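Local coordinates for probable branched-chain amino acid ABC transporter, amino acid binding protein (Thermus thermophilus, PDB 3LKB) that probably binds branched-chain amino acids such as valine between its two lobes and delivers them to an ABC transporter, at residues A[97-102]-A[311-316]; A[145-150]-A[197-202]; A[185-190]-A[212-217]; A[235-240]-A[284-289]. The protein carries 2 engineered substitutions. One frame throughout, in Å; residues are numbered along the deposited sequence.

Contact 1. Residues A[97-102]-A[311-316]; sequences LRIPTI and ITNETV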
loop_
_atom_site.group_PDB
_atom_site.type_symbol
_atom_site.label_atom_id
_atom_site.label_comp_id
_atom_site.label_asym_id
_atom_site.label_seq_id
_atom_site.Cartn_x
_atom_site.Cartn_y
_atom_site.Cartn_z
ATOM N N LEU A 97 -15.203 27.883 3.520
ATOM C CA LEU A 97 -16.313 27.331 2.782
ATOM C C LEU A 97 -17.299 26.510 3.597
ATOM O O LEU A 97 -18.212 25.927 3.033
ATOM C CB LEU A 97 -15.811 26.589 1.530
ATOM C CG LEU A 97 -14.749 25.536 1.694
ATOM C CD1 LEU A 97 -15.482 24.281 2.027
ATOM C CD2 LEU A 97 -13.954 25.355 0.405
ATOM N N ARG A 98 -17.119 26.479 4.920
ATOM C CA ARG A 98 -18.069 25.826 5.813
ATOM C C ARG A 98 -18.402 24.368 5.440
ATOM O O ARG A 98 -19.557 23.972 5.459
ATOM C CB ARG A 98 -19.388 26.618 5.864
ATOM C CG ARG A 98 -19.255 28.102 6.113
ATOM C CD ARG A 98 -20.601 28.773 6.080
ATOM N NE ARG A 98 -20.492 30.230 6.173
ATOM C CZ ARG A 98 -20.503 30.938 7.315
ATOM N NH1 ARG A 98 -20.595 30.346 8.509
ATOM N NH2 ARG A 98 -20.410 32.265 7.274
ATOM N N ILE A 99 -17.426 23.557 5.062
ATOM C CA ILE A 99 -17.792 22.145 4.916
ATOM C C ILE A 99 -17.346 21.237 6.055
ATOM O O ILE A 99 -16.152 21.125 6.329
ATOM C CB ILE A 99 -17.493 21.521 3.518
ATOM C CG1 ILE A 99 -16.116 20.928 3.453
ATOM C CG2 ILE A 99 -17.799 22.494 2.295
ATOM C CD1 ILE A 99 -16.194 19.681 2.597
ATOM N N PRO A 100 -18.313 20.580 6.717
ATOM C CA PRO A 100 -18.013 19.604 7.792
ATOM C C PRO A 100 -16.985 18.600 7.359
ATOM O O PRO A 100 -17.090 18.060 6.272
ATOM C CB PRO A 100 -19.343 18.886 8.006
ATOM C CG PRO A 100 -20.370 19.859 7.560
ATOM C CD PRO A 100 -19.747 20.590 6.376
ATOM N N THR A 101 -16.024 18.322 8.221
ATOM C CA THR A 101 -14.854 17.543 7.857
ATOM C C THR A 101 -14.614 16.563 8.936
ATOM O O THR A 101 -14.486 16.962 10.113
ATOM C CB THR A 101 -13.637 18.463 7.742
ATOM O OG1 THR A 101 -13.831 19.271 6.591
ATOM C CG2 THR A 101 -12.331 17.706 7.577
ATOM N N ILE A 102 -14.574 15.290 8.568
ATOM C CA ILE A 102 -14.356 14.245 9.547
ATOM C C ILE A 102 -13.005 13.613 9.254
ATOM O O ILE A 102 -12.881 12.877 8.272
ATOM C CB ILE A 102 -15.454 13.176 9.444
ATOM C CG1 ILE A 102 -16.815 13.857 9.578
ATOM C CG2 ILE A 102 -15.203 12.048 10.452
ATOM C CD1 ILE A 102 -18.032 12.963 9.188
ATOM N N ILE A 311 -29.585 18.160 0.440
ATOM C CA ILE A 311 -28.332 17.712 0.971
ATOM C C ILE A 311 -27.262 18.716 0.596
ATOM O O ILE A 311 -26.825 18.785 -0.572
ATOM C CB ILE A 311 -27.995 16.265 0.507
ATOM C CG1 ILE A 311 -28.834 15.245 1.307
ATOM C CG2 ILE A 311 -26.531 15.946 0.694
ATOM C CD1 ILE A 311 -29.093 13.975 0.554
ATOM N N THR A 312 -26.832 19.472 1.602
ATOM C CA THR A 312 -25.788 20.483 1.458
ATOM C C THR A 312 -24.837 20.511 2.678
ATOM O O THR A 312 -25.108 19.885 3.723
ATOM C CB THR A 312 -26.367 21.902 1.195
ATOM O OG1 THR A 312 -25.736 22.821 2.083
ATOM C CG2 THR A 312 -27.757 21.979 1.596
ATOM N N ASN A 313 -23.721 21.221 2.527
ATOM C CA ASN A 313 -22.814 21.432 3.641
ATOM C C ASN A 313 -23.544 21.988 4.866
ATOM O O ASN A 313 -23.183 21.680 6.024
ATOM C CB ASN A 313 -21.623 22.323 3.262
ATOM C CG ASN A 313 -22.055 23.698 2.688
ATOM O OD1 ASN A 313 -23.105 23.828 2.074
ATOM N ND2 ASN A 313 -21.239 24.707 2.899
ATOM N N GLU A 314 -24.548 22.814 4.615
ATOM C CA GLU A 314 -25.317 23.392 5.717
ATOM C C GLU A 314 -26.254 22.394 6.376
ATOM O O GLU A 314 -26.286 22.296 7.595
ATOM C CB GLU A 314 -26.060 24.652 5.278
ATOM C CG GLU A 314 -25.096 25.822 4.976
ATOM C CD GLU A 314 -25.710 26.870 4.028
ATOM O OE1 GLU A 314 -26.771 27.465 4.356
ATOM O OE2 GLU A 314 -25.126 27.090 2.940
ATOM N N THR A 315 -26.983 21.625 5.591
ATOM C CA THR A 315 -27.930 20.701 6.187
ATOM C C THR A 315 -27.207 19.570 6.878
ATOM O O THR A 315 -27.663 19.127 7.959
ATOM C CB THR A 315 -28.957 20.148 5.205
ATOM O OG1 THR A 315 -28.292 19.451 4.141
ATOM C CG2 THR A 315 -29.741 21.300 4.606
ATOM N N VAL A 316 -26.104 19.122 6.269
ATOM C CA VAL A 316 -25.267 18.076 6.854
ATOM C C VAL A 316 -24.645 18.550 8.160
ATOM O O VAL A 316 -24.611 17.796 9.140
ATOM C CB VAL A 316 -24.146 17.645 5.911
ATOM C CG1 VAL A 316 -23.013 16.990 6.672
ATOM C CG2 VAL A 316 -24.677 16.713 4.876
HETATM O O HOH W 1 -21.773 23.905 6.748
#

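Contact 2. Residues A[145-150]-A[197-202]; sequences KVALVV and AGVEYV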
loop_
_atom_site.group_PDB
_atom_site.type_symbol
_atom_site.label_atom_id
_atom_site.label_comp_id
_atom_site.label_asym_id
_atom_site.label_seq_id
_atom_site.Cartn_x
_atom_site.Cartn_y
_atom_site.Cartn_z
ATOM N N LYS A 145 10.767 6.803 34.523
ATOM C CA LYS A 145 11.394 7.453 33.413
ATOM C C LYS A 145 10.758 6.966 32.130
ATOM O O LYS A 145 10.686 5.786 31.887
ATOM C CB LYS A 145 12.885 7.148 33.379
ATOM C CG LYS A 145 13.694 7.478 34.677
ATOM C CD LYS A 145 14.822 8.393 34.275
ATOM C CE LYS A 145 16.154 7.979 34.826
ATOM N NZ LYS A 145 16.539 8.848 35.980
ATOM N N VAL A 146 10.327 7.893 31.290
ATOM C CA VAL A 146 9.650 7.547 30.057
ATOM C C VAL A 146 10.272 8.262 28.861
ATOM O O VAL A 146 10.752 9.391 28.971
ATOM C CB VAL A 146 8.099 7.748 30.173
ATOM C CG1 VAL A 146 7.707 8.365 31.447
ATOM C CG2 VAL A 146 7.415 8.446 28.956
ATOM N N ALA A 147 10.258 7.587 27.720
ATOM C CA ALA A 147 10.762 8.157 26.501
ATOM C C ALA A 147 9.604 8.168 25.511
ATOM O O ALA A 147 8.754 7.266 25.510
ATOM C CB ALA A 147 11.871 7.318 25.987
ATOM N N LEU A 148 9.545 9.192 24.683
ATOM C CA LEU A 148 8.572 9.231 23.640
ATOM C C LEU A 148 9.285 8.949 22.332
ATOM O O LEU A 148 10.367 9.494 22.085
ATOM C CB LEU A 148 7.878 10.595 23.590
ATOM C CG LEU A 148 7.172 11.144 24.856
ATOM C CD1 LEU A 148 6.413 12.461 24.525
ATOM C CD2 LEU A 148 6.233 10.146 25.535
ATOM N N VAL A 149 8.676 8.093 21.503
ATOM C CA VAL A 149 9.108 7.858 20.129
ATOM C C VAL A 149 7.952 8.094 19.142
ATOM O O VAL A 149 6.917 7.475 19.236
ATOM C CB VAL A 149 9.687 6.414 19.948
ATOM C CG1 VAL A 149 9.884 6.079 18.474
ATOM C CG2 VAL A 149 10.992 6.290 20.657
ATOM N N VAL A 150 8.208 8.886 18.121
ATOM C CA VAL A 150 7.209 9.635 17.440
ATOM C C VAL A 150 7.525 9.701 15.952
ATOM O O VAL A 150 8.698 9.735 15.536
ATOM C CB VAL A 150 7.219 10.992 18.084
ATOM C CG1 VAL A 150 7.414 12.115 17.125
ATOM C CG2 VAL A 150 6.079 11.144 19.004
ATOM N N ALA A 197 20.148 5.713 29.809
ATOM C CA ALA A 197 19.488 6.793 30.515
ATOM C C ALA A 197 18.480 6.231 31.492
ATOM O O ALA A 197 17.793 6.985 32.146
ATOM C CB ALA A 197 18.816 7.726 29.518
ATOM N N GLY A 198 18.368 4.904 31.565
ATOM C CA GLY A 198 17.417 4.266 32.496
ATOM C C GLY A 198 15.929 4.380 32.148
ATOM O O GLY A 198 15.081 4.274 33.027
ATOM N N VAL A 199 15.605 4.582 30.872
ATOM C CA VAL A 199 14.224 4.599 30.415
ATOM C C VAL A 199 13.517 3.302 30.808
ATOM O O VAL A 199 14.081 2.244 30.686
ATOM C CB VAL A 199 14.130 4.882 28.870
ATOM C CG1 VAL A 199 12.720 4.683 28.307
ATOM C CG2 VAL A 199 14.600 6.311 28.584
ATOM N N GLU A 200 12.275 3.395 31.279
ATOM C CA GLU A 200 11.581 2.188 31.723
ATOM C C GLU A 200 10.293 1.955 30.969
ATOM O O GLU A 200 9.722 0.876 31.016
ATOM C CB GLU A 200 11.346 2.217 33.229
ATOM C CG GLU A 200 11.367 3.582 33.846
ATOM C CD GLU A 200 11.636 3.551 35.364
ATOM O OE1 GLU A 200 11.556 4.635 36.023
ATOM O OE2 GLU A 200 11.917 2.439 35.880
ATOM N N TYR A 201 9.848 2.992 30.270
ATOM C CA TYR A 201 8.603 2.950 29.556
ATOM C C TYR A 201 8.838 3.740 28.313
ATOM O O TYR A 201 9.299 4.871 28.377
ATOM C CB TYR A 201 7.506 3.630 30.353
ATOM C CG TYR A 201 7.100 2.861 31.574
ATOM C CD1 TYR A 201 5.990 2.018 31.546
ATOM C CD2 TYR A 201 7.816 2.983 32.770
ATOM C CE1 TYR A 201 5.614 1.304 32.672
ATOM C CE2 TYR A 201 7.434 2.277 33.926
ATOM C CZ TYR A 201 6.338 1.444 33.868
ATOM O OH TYR A 201 5.956 0.735 34.984
ATOM N N VAL A 202 8.521 3.152 27.186
ATOM C CA VAL A 202 8.535 3.897 25.951
ATOM C C VAL A 202 7.109 4.059 25.422
ATOM O O VAL A 202 6.394 3.074 25.214
ATOM C CB VAL A 202 9.377 3.177 24.878
ATOM C CG1 VAL A 202 9.517 4.032 23.676
ATOM C CG2 VAL A 202 10.689 2.854 25.419
#

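Contact 3. Residues A[185-190]-A[212-217]; sequences LDNTAL and ANILKD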
loop_
_atom_site.group_PDB
_atom_site.type_symbol
_atom_site.label_atom_id
_atom_site.label_comp_id
_atom_site.label_asym_id
_atom_site.label_seq_id
_atom_site.Cartn_x
_atom_site.Cartn_y
_atom_site.Cartn_z
ATOM N N LEU A 185 15.173 -0.021 10.068
ATOM C CA LEU A 185 15.662 -1.420 10.108
ATOM C C LEU A 185 16.465 -1.771 11.373
ATOM O O LEU A 185 16.512 -2.933 11.798
ATOM C CB LEU A 185 16.506 -1.694 8.860
ATOM C CG LEU A 185 15.766 -2.237 7.630
ATOM C CD1 LEU A 185 14.291 -1.849 7.566
ATOM C CD2 LEU A 185 16.518 -1.890 6.335
ATOM N N ASP A 186 17.108 -0.769 11.955
ATOM C CA ASP A 186 17.988 -1.015 13.079
ATOM C C ASP A 186 17.949 0.129 14.098
ATOM O O ASP A 186 18.432 1.196 13.873
ATOM C CB ASP A 186 19.423 -1.310 12.605
ATOM C CG ASP A 186 20.363 -1.632 13.764
ATOM O OD1 ASP A 186 19.919 -2.327 14.709
ATOM O OD2 ASP A 186 21.526 -1.150 13.735
ATOM N N ASN A 187 17.345 -0.176 15.224
ATOM C CA ASN A 187 17.007 0.741 16.286
ATOM C C ASN A 187 17.875 0.469 17.492
ATOM O O ASN A 187 17.622 1.019 18.548
ATOM C CB ASN A 187 15.550 0.473 16.653
ATOM C CG ASN A 187 14.634 0.589 15.448
ATOM O OD1 ASN A 187 14.269 1.689 15.069
ATOM N ND2 ASN A 187 14.284 -0.539 14.827
ATOM N N THR A 188 18.876 -0.412 17.331
ATOM C CA THR A 188 19.912 -0.693 18.367
ATOM C C THR A 188 20.437 0.550 19.071
ATOM O O THR A 188 20.315 0.652 20.287
ATOM C CB THR A 188 21.095 -1.526 17.817
ATOM O OG1 THR A 188 20.604 -2.794 17.385
ATOM C CG2 THR A 188 22.103 -1.817 18.916
ATOM N N ALA A 189 21.005 1.488 18.319
ATOM C CA ALA A 189 21.531 2.691 18.929
ATOM C C ALA A 189 20.486 3.433 19.792
ATOM O O ALA A 189 20.776 3.932 20.882
ATOM C CB ALA A 189 22.130 3.640 17.856
ATOM N N LEU A 190 19.266 3.525 19.295
ATOM C CA LEU A 190 18.287 4.325 19.974
ATOM C C LEU A 190 17.908 3.609 21.250
ATOM O O LEU A 190 17.855 4.199 22.307
ATOM C CB LEU A 190 17.071 4.543 19.084
ATOM C CG LEU A 190 15.802 4.963 19.782
ATOM C CD1 LEU A 190 15.954 6.434 20.114
ATOM C CD2 LEU A 190 14.674 4.745 18.841
ATOM N N ALA A 212 6.698 -1.873 15.303
ATOM C CA ALA A 212 7.046 -3.282 15.188
ATOM C C ALA A 212 8.560 -3.500 15.089
ATOM O O ALA A 212 9.145 -4.432 15.738
ATOM C CB ALA A 212 6.337 -3.890 13.972
ATOM N N ASN A 213 9.211 -2.675 14.275
ATOM C CA ASN A 213 10.657 -2.779 14.136
ATOM C C ASN A 213 11.402 -2.527 15.454
ATOM O O ASN A 213 12.379 -3.228 15.807
ATOM C CB ASN A 213 11.142 -1.813 13.053
ATOM C CG ASN A 213 10.728 -2.259 11.665
ATOM O OD1 ASN A 213 10.587 -3.469 11.402
ATOM N ND2 ASN A 213 10.508 -1.284 10.767
ATOM N N ILE A 214 10.959 -1.503 16.173
ATOM C CA ILE A 214 11.537 -1.206 17.468
ATOM C C ILE A 214 11.342 -2.401 18.440
ATOM O O ILE A 214 12.301 -2.795 19.104
ATOM C CB ILE A 214 10.979 0.121 18.031
ATOM C CG1 ILE A 214 11.580 1.294 17.254
ATOM C CG2 ILE A 214 11.286 0.239 19.519
ATOM C CD1 ILE A 214 10.860 2.600 17.449
ATOM N N LEU A 215 10.139 -2.989 18.493
ATOM C CA LEU A 215 9.851 -4.112 19.398
ATOM C C LEU A 215 10.682 -5.326 19.054
ATOM O O LEU A 215 11.201 -5.983 19.931
ATOM C CB LEU A 215 8.357 -4.529 19.324
ATOM C CG LEU A 215 7.317 -3.439 19.562
ATOM C CD1 LEU A 215 5.855 -3.945 19.426
ATOM C CD2 LEU A 215 7.576 -2.756 20.873
ATOM N N LYS A 216 10.793 -5.624 17.761
ATOM C CA LYS A 216 11.623 -6.727 17.307
ATOM C C LYS A 216 13.045 -6.566 17.816
ATOM O O LYS A 216 13.611 -7.479 18.359
ATOM C CB LYS A 216 11.565 -6.843 15.778
ATOM C CG LYS A 216 10.398 -7.726 15.358
ATOM C CD LYS A 216 9.724 -7.301 14.116
ATOM C CE LYS A 216 10.391 -7.809 12.854
ATOM N NZ LYS A 216 9.530 -7.370 11.668
ATOM N N ASP A 217 13.605 -5.379 17.666
ATOM C CA ASP A 217 14.947 -5.126 18.161
ATOM C C ASP A 217 15.007 -5.190 19.702
ATOM O O ASP A 217 15.913 -5.820 20.242
ATOM C CB ASP A 217 15.436 -3.786 17.627
ATOM C CG ASP A 217 15.882 -3.877 16.176
ATOM O OD1 ASP A 217 16.211 -5.009 15.720
ATOM O OD2 ASP A 217 15.890 -2.817 15.492
#

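Contact 4. Residues A[235-240]-A[284-289]; sequences GPDLIA and SVNYTN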
loop_
_atom_site.group_PDB
_atom_site.type_symbol
_atom_site.label_atom_id
_atom_site.label_comp_id
_atom_site.label_asym_id
_atom_site.label_seq_id
_atom_site.Cartn_x
_atom_site.Cartn_y
_atom_site.Cartn_z
ATOM N N GLY A 235 -3.395 -2.819 17.467
ATOM C CA GLY A 235 -4.335 -3.755 16.922
ATOM C C GLY A 235 -3.626 -4.895 16.210
ATOM O O GLY A 235 -2.388 -5.042 16.274
ATOM N N PRO A 236 -4.409 -5.679 15.453
ATOM C CA PRO A 236 -3.926 -6.839 14.709
ATOM C C PRO A 236 -2.837 -6.530 13.721
ATOM O O PRO A 236 -2.013 -7.393 13.460
ATOM C CB PRO A 236 -5.191 -7.333 13.992
ATOM C CG PRO A 236 -6.272 -6.948 14.854
ATOM C CD PRO A 236 -5.883 -5.563 15.360
ATOM N N ASP A 237 -2.816 -5.319 13.186
ATOM C CA ASP A 237 -1.681 -4.859 12.394
ATOM C C ASP A 237 -0.352 -4.936 13.137
ATOM O O ASP A 237 0.617 -5.493 12.601
ATOM C CB ASP A 237 -1.913 -3.437 11.881
ATOM C CG ASP A 237 -3.389 -3.155 11.638
ATOM O OD1 ASP A 237 -3.746 -3.319 10.447
ATOM O OD2 ASP A 237 -4.188 -2.875 12.661
ATOM N N LEU A 238 -0.266 -4.397 14.354
ATOM C CA LEU A 238 0.993 -4.500 15.091
ATOM C C LEU A 238 1.380 -5.958 15.339
ATOM O O LEU A 238 2.541 -6.348 15.195
ATOM C CB LEU A 238 0.949 -3.729 16.414
ATOM C CG LEU A 238 2.265 -3.397 17.154
ATOM C CD1 LEU A 238 2.104 -2.250 18.109
ATOM C CD2 LEU A 238 2.538 -4.518 18.050
ATOM N N ILE A 239 0.420 -6.777 15.718
ATOM C CA ILE A 239 0.723 -8.187 15.972
ATOM C C ILE A 239 1.269 -8.871 14.726
ATOM O O ILE A 239 2.231 -9.635 14.791
ATOM C CB ILE A 239 -0.535 -8.952 16.486
ATOM C CG1 ILE A 239 -1.108 -8.258 17.754
ATOM C CG2 ILE A 239 -0.268 -10.478 16.584
ATOM C CD1 ILE A 239 -0.124 -8.161 18.974
ATOM N N ALA A 240 0.682 -8.590 13.593
ATOM C CA ALA A 240 1.112 -9.213 12.366
ATOM C C ALA A 240 2.567 -8.837 12.016
ATOM O O ALA A 240 3.310 -9.662 11.443
ATOM C CB ALA A 240 0.174 -8.804 11.199
ATOM N N SER A 284 -8.463 -5.269 10.605
ATOM C CA SER A 284 -7.707 -4.129 11.029
ATOM C C SER A 284 -8.584 -3.176 11.816
ATOM O O SER A 284 -9.728 -2.940 11.448
ATOM C CB SER A 284 -7.156 -3.420 9.815
ATOM O OG SER A 284 -6.240 -2.423 10.210
ATOM N N VAL A 285 -8.056 -2.616 12.892
ATOM C CA VAL A 285 -8.775 -1.589 13.615
ATOM C C VAL A 285 -8.953 -0.354 12.733
ATOM O O VAL A 285 -9.894 0.404 12.911
ATOM C CB VAL A 285 -8.092 -1.222 14.938
ATOM C CG1 VAL A 285 -6.865 -0.288 14.698
ATOM C CG2 VAL A 285 -9.117 -0.600 15.940
ATOM N N ASN A 286 -8.098 -0.190 11.723
ATOM C CA ASN A 286 -8.261 0.958 10.799
ATOM C C ASN A 286 -9.352 0.834 9.721
ATOM O O ASN A 286 -9.947 1.820 9.273
ATOM C CB ASN A 286 -6.896 1.430 10.330
ATOM C CG ASN A 286 -6.089 1.952 11.511
ATOM O OD1 ASN A 286 -6.592 2.782 12.281
ATOM N ND2 ASN A 286 -4.914 1.414 11.731
ATOM N N TYR A 287 -9.659 -0.396 9.364
ATOM C CA TYR A 287 -10.861 -0.694 8.614
ATOM C C TYR A 287 -12.068 -0.346 9.478
ATOM O O TYR A 287 -12.976 0.308 9.031
ATOM C CB TYR A 287 -10.815 -2.171 8.210
ATOM C CG TYR A 287 -11.808 -2.580 7.170
ATOM C CD1 TYR A 287 -11.667 -2.146 5.870
ATOM C CD2 TYR A 287 -12.915 -3.374 7.502
ATOM C CE1 TYR A 287 -12.562 -2.494 4.903
ATOM C CE2 TYR A 287 -13.860 -3.750 6.519
ATOM C CZ TYR A 287 -13.665 -3.284 5.216
ATOM O OH TYR A 287 -14.523 -3.596 4.199
ATOM N N THR A 288 -12.044 -0.673 10.758
ATOM C CA THR A 288 -13.096 -0.198 11.675
ATOM C C THR A 288 -13.162 1.342 11.715
ATOM O O THR A 288 -14.240 1.928 11.686
ATOM C CB THR A 288 -12.865 -0.710 13.127
ATOM O OG1 THR A 288 -12.438 -2.068 13.093
ATOM C CG2 THR A 288 -14.137 -0.603 13.980
ATOM N N ASN A 289 -11.992 1.979 11.784
ATOM C CA ASN A 289 -11.829 3.433 11.870
ATOM C C ASN A 289 -12.413 4.162 10.654
ATOM O O ASN A 289 -13.222 5.072 10.797
ATOM C CB ASN A 289 -10.332 3.698 12.025
ATOM C CG ASN A 289 -9.998 5.124 12.402
ATOM O OD1 ASN A 289 -10.882 5.980 12.584
ATOM N ND2 ASN A 289 -8.684 5.404 12.507
#

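Contact 1. Residues A[97-102]-A[311-316]
Asn313, the first residue of helix 313-321, reaches across to Leu97, Arg98 and Pro100, where helix 84-97 ends in a Schellman motif with positive phi at Arg98 and the chain runs on into strand 101-103. The join lies between the start of one helix and a helix-to-strand link in what is probably the amino-terminal lobe of a type I periplasmic binding protein. The CB of Asn313 lies 3.4 Å from Arg98 O and 3.9 Å from Ile99 CG2. Its CG lies between the backbone N and the carbonyl carbon (chi1 56°), close to Arg98 O. At the tip, ND2 donates to Arg98 O at 3.2 Å, approaching from above the carbonyl plane (64° out of it), and makes a weak bond of 3.3 Å to Leu97 O. One amide thus reaches two consecutive carbonyls of the turn, that of Arg98 more soundly. A water also donates to Arg98 O and, weakly, to Asn313 O. An alanine in place of Asn313 removes the amide and would probably leave Leu97 O without its weak donor, Arg98 O more dependent on the water, and the turn less firmly tied to helix 313-321. The helix start is itself fixed by a capping box: Glu314 N donates to Thr312 OG1 (2.8 Å), and Thr312 N returns a bond to Thr315 OG1 (2.9 Å). Arg98 sends its guanidinium elsewhere, NH1 bonding to Tyr118 OH. The Pro100 ring completes the contact, with CD 3.6 Å from Asn313 O and CG 4.0 Å from Val316 CG1.

Contact 2. Residues A[145-150]-A[197-202]
Val146 and Ala147 pair in parallel with Tyr201 and Val202, Ala147 N donating to Tyr201 O (3.0 Å), where two neighbouring strands of the central sheet begin. Strand 145-150 lies between strands 173-179 and 201-205, the 2-1-3 order of a Rossmann-like sheet, and helix 188-196 is the connection of the beta-alpha-beta crossover that passes over it. The entry of the second strand is irregular: Lys145 O accepts from Glu200 N at 2.9 Å and also, weakly, from Tyr201 N. Glu200 answers with its side chain. Extended beyond CG, it brings OE1 to Lys145 N at 2.8 Å, and the bond uses the anti lone pair of that oxygen. OE2 forms a salt bridge with Lys141, just past helix 126-140, so the carboxylate links that residue to the start of strand 145-150. The Lys145 chain, bent at its later torsions, carries its ammonium away from Glu200 and lays CE 3.3 Å from Ala197 O, beside the Schellman turn at Gly198. On the sheet face with Ala147 and Val202, Val199 CG1 meets Ala147 CB at 3.6 Å; its position anti to the backbone N (chi1 171°) turns it to that methyl. Phe194 of helix 188-196 touches Ala147, Val149, Val199 and Val202 there. Further along, Val149 CG2 sits 4.0 Å from Val202 CG1. On the face with Val146, the Tyr201 ring lies edge-on to Lys145 O, which is 4.1 Å from CD2.

Contact 3. Residues A[185-190]-A[212-217]
Asn187 bonds twice to Asp217, joining the start of helix 188-196 to the middle of helix 208-220, two successive helices of the alternating beta-alpha fold. Both bonds end on the same oxygen: Asp217 OD2 accepts from Asn187 N at 3.0 Å and from Asn187 ND2 at 2.9 Å. The donors reach OD2 from opposite faces of the carboxylate, the side-chain amide on the anti side. CG of Asn187 lies beside the backbone N (chi1 -56°), and chi2 turns ND2 to the oxygen that the N-H meets. Amide and carboxylate planes stand 53° apart. ND2 also donates to Asn184 O, which helps fix the rotation of the amide. Its other end leans on Ile214, with OD1 3.5 Å and CG 3.6 Å from Ile214 CG1. An alanine in place of Asp217 removes OD2 and would probably leave Asn187 N without its acceptor, ND2 with one bond fewer, and the loop before helix 188-196 looser. Asp186 turns the other way, CG anti to the backbone N (chi1 -178°), and its OD1 accepts from Thr188 OG1 (2.8 Å) through the syn lone pair. Even so, Asp186 OD1 and Asp217 OD2 are 4.1 Å apart, a like-charge proximity that might raise the affinity of either carboxylate for a proton. Leu185 packs on Ala240 of the second subunit. Beside the Asn187 amide, Asn213 gives ND2 to Asn184 OD1, while its CB lies 3.8 Å from Asn187 ND2.

Contact 4. Residues A[235-240]-A[284-289]
The hydroxyl of Ser284 donates to Asp237 OD1 across 2.7 Å, meeting the syn lone pair of the carboxylate oxygen. The same OG accepts from Asn286 N at 3.3 Å, so one small group serves as the N-cap of helix 285-308 and as a donor to the neighbouring helix. It can do both because OG stands anti to the backbone N (chi1 -171°), turned toward the first turn of its helix. From there OG also lies 3.2 Å from Asp237 OD2, the farther of the two oxygens. OD2 continues toward the start of the helix and comes to 3.9 Å from Val285 N. With the first turns of helices 236-242 and 285-308 close at hand, their dipoles would probably stabilise the negative charge on Asp237.

The two helices meet at their amino-terminal ends, running nearly antiparallel (155°) with the short axes 11.4 Å apart at closest approach, so the link runs from the first turn of one, at Asp237, to the N-cap Ser284 of the other. In a leucine-binding-protein fold such a bridge probably joins the two lobes: helix 236-242 packs on helix 208-220, whereas Ser284, Asn286, Tyr287 and Asn289 touch helix 21-41. Asn286 and Asn289 further contact Tyr232, a residue of the valine pocket, with Asn289 ND2 bonding only weakly to its OH. Gly235 precedes helix 236-242 with positive phi. Pro236 follows it, its CD 4.4 Å from Val285 N.

In the fold
Contacts 2 and 3 are neighbours, their centres 14 Å apart, and they meet where Val149 CG1 packs on Ile214 CD1 (3.8 Å), so strand 145-150 touches helix 208-220. That helix carries the chain of contacts on to contact 4, Leu215 CD1 lying 3.6 Å from Leu238 CD2. Contact 1 is remote from contacts 2 and 3, its centre about 42 Å from that of contact 2, but its nearest atoms are about 7 Å from contact 4; helix 285-308, followed directly by helix 313-321, connects the two. Contact 4 lies near the ligand, the Asn286 side chain about 7 Å from the bound valine, consistent with a lobe-to-lobe bridge near the cleft that holds it.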